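Local atomic coordinates of ASCH domain-containing protein (Pyrococcus horikoshii, PDB entry 2Z0T), a protein that is of uncharacterised function but, as an ASCH-domain member of the PUA clan, probably binds RNA. Residues 11-22 and 67-75. Sequence-based numbering, arbitrary orientation.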
loop_
_atom_site.group_PDB
_atom_site.type_symbol
_atom_site.label_atom_id
_atom_site.label_comp_id
_atom_site.label_asym_id
_atom_site.label_seq_id
_atom_site.Cartn_x
_atom_site.Cartn_y
_atom_site.Cartn_z
ATOM N N TYR A 11 4.438 7.010 -6.921
ATOM C CA TYR A 11 3.268 6.791 -6.079
ATOM C C TYR A 11 2.917 8.020 -5.254
ATOM O O TYR A 11 1.751 8.248 -4.936
ATOM C CB TYR A 11 3.490 5.582 -5.170
ATOM C CG TYR A 11 3.680 4.310 -5.952
ATOM C CD1 TYR A 11 2.752 3.925 -6.924
ATOM C CD2 TYR A 11 4.798 3.502 -5.751
ATOM C CE1 TYR A 11 2.936 2.768 -7.676
ATOM C CE2 TYR A 11 4.991 2.342 -6.499
ATOM C CZ TYR A 11 4.056 1.983 -7.460
ATOM O OH TYR A 11 4.252 0.846 -8.209
ATOM N N ILE A 12 3.923 8.817 -4.914
ATOM C CA ILE A 12 3.684 10.027 -4.141
ATOM C C ILE A 12 2.730 10.935 -4.911
ATOM O O ILE A 12 1.774 11.469 -4.348
ATOM C CB ILE A 12 5.007 10.788 -3.860
ATOM C CG1 ILE A 12 5.900 9.941 -2.950
ATOM C CG2 ILE A 12 4.712 12.139 -3.212
ATOM C CD1 ILE A 12 7.240 10.574 -2.622
ATOM N N GLU A 13 2.983 11.087 -6.208
ATOM C CA GLU A 13 2.153 11.931 -7.053
ATOM C C GLU A 13 0.733 11.386 -7.221
ATOM O O GLU A 13 -0.237 12.142 -7.145
ATOM C CB GLU A 13 2.802 12.099 -8.429
ATOM C CG GLU A 13 2.017 13.000 -9.368
ATOM C CD GLU A 13 2.667 13.141 -10.727
ATOM O OE1 GLU A 13 2.912 12.102 -11.381
ATOM O OE2 GLU A 13 2.930 14.289 -11.146
ATOM N N LEU A 14 0.620 10.080 -7.445
ATOM C CA LEU A 14 -0.682 9.440 -7.634
ATOM C C LEU A 14 -1.572 9.548 -6.403
ATOM O O LEU A 14 -2.791 9.674 -6.518
ATOM C CB LEU A 14 -0.492 7.971 -8.017
ATOM C CG LEU A 14 0.068 7.750 -9.425
ATOM C CD1 LEU A 14 0.491 6.307 -9.601
ATOM C CD2 LEU A 14 -0.990 8.135 -10.452
ATOM N N ILE A 15 -0.962 9.493 -5.223
ATOM C CA ILE A 15 -1.714 9.610 -3.983
ATOM C C ILE A 15 -2.179 11.055 -3.801
ATOM O O ILE A 15 -3.328 11.304 -3.443
ATOM C CB ILE A 15 -0.858 9.184 -2.772
ATOM C CG1 ILE A 15 -0.527 7.691 -2.883
ATOM C CG2 ILE A 15 -1.601 9.477 -1.474
ATOM C CD1 ILE A 15 0.361 7.167 -1.763
ATOM N N LYS A 16 -1.285 12.006 -4.054
ATOM C CA LYS A 16 -1.634 13.418 -3.926
ATOM C C LYS A 16 -2.778 13.775 -4.874
ATOM O O LYS A 16 -3.655 14.570 -4.531
ATOM C CB LYS A 16 -0.428 14.303 -4.252
ATOM C CG LYS A 16 0.719 14.219 -3.258
ATOM C CD LYS A 16 1.848 15.160 -3.668
ATOM C CE LYS A 16 3.010 15.114 -2.689
ATOM N NZ LYS A 16 2.622 15.581 -1.329
ATOM N N ALA A 17 -2.761 13.175 -6.061
ATOM C CA ALA A 17 -3.777 13.430 -7.080
ATOM C C ALA A 17 -5.101 12.712 -6.818
ATOM O O ALA A 17 -6.082 12.929 -7.530
ATOM C CB ALA A 17 -3.235 13.044 -8.451
ATOM N N GLY A 18 -5.126 11.851 -5.804
ATOM C CA GLY A 18 -6.349 11.142 -5.472
ATOM C C GLY A 18 -6.630 9.891 -6.284
ATOM O O GLY A 18 -7.709 9.306 -6.163
ATOM N N LYS A 19 -5.670 9.474 -7.104
ATOM C CA LYS A 19 -5.838 8.275 -7.924
ATOM C C LYS A 19 -5.483 7.027 -7.122
ATOM O O LYS A 19 -6.219 6.044 -7.130
ATOM C CB LYS A 19 -4.959 8.353 -9.172
ATOM C CG LYS A 19 -5.319 9.492 -10.107
ATOM C CD LYS A 19 -4.431 9.483 -11.340
ATOM C CE LYS A 19 -4.740 10.657 -12.258
ATOM N NZ LYS A 19 -3.838 10.680 -13.445
ATOM N N LYS A 20 -4.342 7.065 -6.442
ATOM C CA LYS A 20 -3.910 5.940 -5.618
ATOM C C LYS A 20 -4.489 6.170 -4.223
ATOM O O LYS A 20 -4.012 7.021 -3.472
ATOM C CB LYS A 20 -2.381 5.875 -5.571
ATOM C CG LYS A 20 -1.814 4.764 -4.701
ATOM C CD LYS A 20 -0.319 4.598 -4.946
ATOM C CE LYS A 20 0.336 3.683 -3.918
ATOM N NZ LYS A 20 -0.251 2.312 -3.884
ATOM N N LYS A 21 -5.529 5.413 -3.885
ATOM C CA LYS A 21 -6.191 5.561 -2.594
ATOM C C LYS A 21 -5.836 4.449 -1.618
ATOM O O LYS A 21 -6.248 4.479 -0.457
ATOM C CB LYS A 21 -7.710 5.586 -2.791
ATOM C CG LYS A 21 -8.203 6.678 -3.734
ATOM C CD LYS A 21 -9.716 6.625 -3.909
ATOM C CE LYS A 21 -10.441 6.875 -2.588
ATOM N NZ LYS A 21 -10.096 8.203 -2.005
ATOM N N ILE A 22 -5.072 3.475 -2.099
ATOM C CA ILE A 22 -4.670 2.329 -1.299
ATOM C C ILE A 22 -3.169 2.098 -1.397
ATOM O O ILE A 22 -2.589 2.216 -2.477
ATOM C CB ILE A 22 -5.362 1.037 -1.806
ATOM C CG1 ILE A 22 -6.883 1.211 -1.797
ATOM C CG2 ILE A 22 -4.928 -0.159 -0.959
ATOM C CD1 ILE A 22 -7.476 1.447 -0.417
ATOM N N GLU A 67 -9.465 -4.863 -3.940
ATOM C CA GLU A 67 -9.328 -3.412 -3.844
ATOM C C GLU A 67 -9.462 -2.684 -5.183
ATOM O O GLU A 67 -9.754 -1.486 -5.220
ATOM C CB GLU A 67 -7.976 -3.060 -3.214
ATOM C CG GLU A 67 -7.770 -3.593 -1.796
ATOM C CD GLU A 67 -8.724 -2.983 -0.786
ATOM O OE1 GLU A 67 -9.195 -1.851 -1.020
ATOM O OE2 GLU A 67 -8.991 -3.629 0.251
ATOM N N GLY A 68 -9.261 -3.406 -6.280
ATOM C CA GLY A 68 -9.343 -2.783 -7.590
ATOM C C GLY A 68 -7.955 -2.270 -7.923
ATOM O O GLY A 68 -7.458 -1.345 -7.282
ATOM N N ILE A 69 -7.322 -2.873 -8.921
ATOM C CA ILE A 69 -5.968 -2.491 -9.298
ATOM C C ILE A 69 -5.789 -1.003 -9.598
ATOM O O ILE A 69 -4.744 -0.426 -9.295
ATOM C CB ILE A 69 -5.487 -3.326 -10.505
ATOM C CG1 ILE A 69 -4.002 -3.071 -10.753
ATOM C CG2 ILE A 69 -6.310 -2.989 -11.738
ATOM C CD1 ILE A 69 -3.398 -3.985 -11.789
ATOM N N GLU A 70 -6.805 -0.374 -10.178
ATOM C CA GLU A 70 -6.708 1.042 -10.506
ATOM C C GLU A 70 -6.560 1.923 -9.264
ATOM O O GLU A 70 -5.961 2.999 -9.325
ATOM C CB GLU A 70 -7.932 1.482 -11.313
ATOM C CG GLU A 70 -7.886 2.934 -11.761
ATOM C CD GLU A 70 -6.549 3.311 -12.381
ATOM O OE1 GLU A 70 -6.080 2.584 -13.284
ATOM O OE2 GLU A 70 -5.970 4.340 -11.966
ATOM N N ASN A 71 -7.097 1.460 -8.141
ATOM C CA ASN A 71 -7.026 2.215 -6.894
ATOM C C ASN A 71 -5.726 1.971 -6.136
ATOM O O ASN A 71 -5.386 2.719 -5.215
ATOM C CB ASN A 71 -8.206 1.851 -5.993
ATOM C CG ASN A 71 -9.539 2.123 -6.649
ATOM O OD1 ASN A 71 -9.809 3.241 -7.083
ATOM N ND2 ASN A 71 -10.383 1.100 -6.729
ATOM N N VAL A 72 -4.999 0.929 -6.526
ATOM C CA VAL A 72 -3.751 0.583 -5.855
ATOM C C VAL A 72 -2.528 0.920 -6.704
ATOM O O VAL A 72 -1.577 1.543 -6.225
ATOM C CB VAL A 72 -3.718 -0.913 -5.504
ATOM C CG1 VAL A 72 -2.528 -1.207 -4.602
ATOM C CG2 VAL A 72 -5.026 -1.319 -4.820
ATOM N N LEU A 73 -2.562 0.503 -7.965
ATOM C CA LEU A 73 -1.470 0.746 -8.899
ATOM C C LEU A 73 -2.037 1.364 -10.173
ATOM O O LEU A 73 -2.189 0.688 -11.190
ATOM C CB LEU A 73 -0.767 -0.575 -9.231
ATOM C CG LEU A 73 -0.248 -1.379 -8.037
ATOM C CD1 LEU A 73 0.267 -2.718 -8.520
ATOM C CD2 LEU A 73 0.850 -0.600 -7.315
ATOM N N PRO A 74 -2.370 2.662 -10.128
ATOM C CA PRO A 74 -2.927 3.368 -11.284
ATOM C C PRO A 74 -2.107 3.156 -12.554
ATOM O O PRO A 74 -0.887 3.304 -12.543
ATOM C CB PRO A 74 -2.921 4.824 -10.828
ATOM C CG PRO A 74 -3.155 4.706 -9.354
ATOM C CD PRO A 74 -2.235 3.573 -8.975
ATOM N N GLY A 75 -2.782 2.798 -13.641
ATOM C CA GLY A 75 -2.084 2.591 -14.897
ATOM C C GLY A 75 -1.801 1.139 -15.239
ATOM O O GLY A 75 -1.721 0.784 -16.415
HETATM O O HOH W 1 -8.601 5.645 -8.015
#
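Lys-20 NZ gives a 2.8 Å hydrogen bond to Val-72 O, in the carbonyl plane. The side chain starts anti to the backbone N (chi1 178°) and runs on extended, CG and CD passing alongside this oxygen, until a bend at chi4 (59°) turns NZ to Ile-22 O as well, 2.7 Å away. A salt bridge to Glu-23 adds a third partner, so a long, flexible lysine suits this buried place. Cutting it back to an alanine would remove NZ and is likely to leave the carbonyls of Val-72 and Ile-22 without their shared donor and Glu-23 without this counter-charge. One residue before Val-72, Asn-71 O accepts two backbone bonds, from Lys-21 N (3.0 Å) and from Ile-22 N, the latter tilted 27° from the carbonyl plane. The amide of Asn-71 turns back to its own segment, 67-75, ND2 binding Glu-67 O almost in the amide plane, while a water joins OD1 to Lys-19 O.

Apolar contacts make up much of the rest. Both methyls of Leu-14 lie against the compact ring of Pro-74, Leu-14 CD2 3.9 Å from Pro-74 CB, and Pro-74 CG rests on the Lys-19 to Lys-20 backbone. Beta-branched Ile-22 and Val-72 cross obliquely, with Ile-22 CB 3.8 Å from Val-72 CG2; Leu-73 CD2 approaches the hydroxyl end of Tyr-11, and both also touch Val-85. The Glu-67 carboxylate, held by Tyr-57 and Arg-55, lies against Ile-22 CD1. Helix 9-16, closed by a Schellman motif at Gly-18, and its link to edge strand 22-26 are fastened to helical turn 69-72 within the alpha/beta ASCH domain.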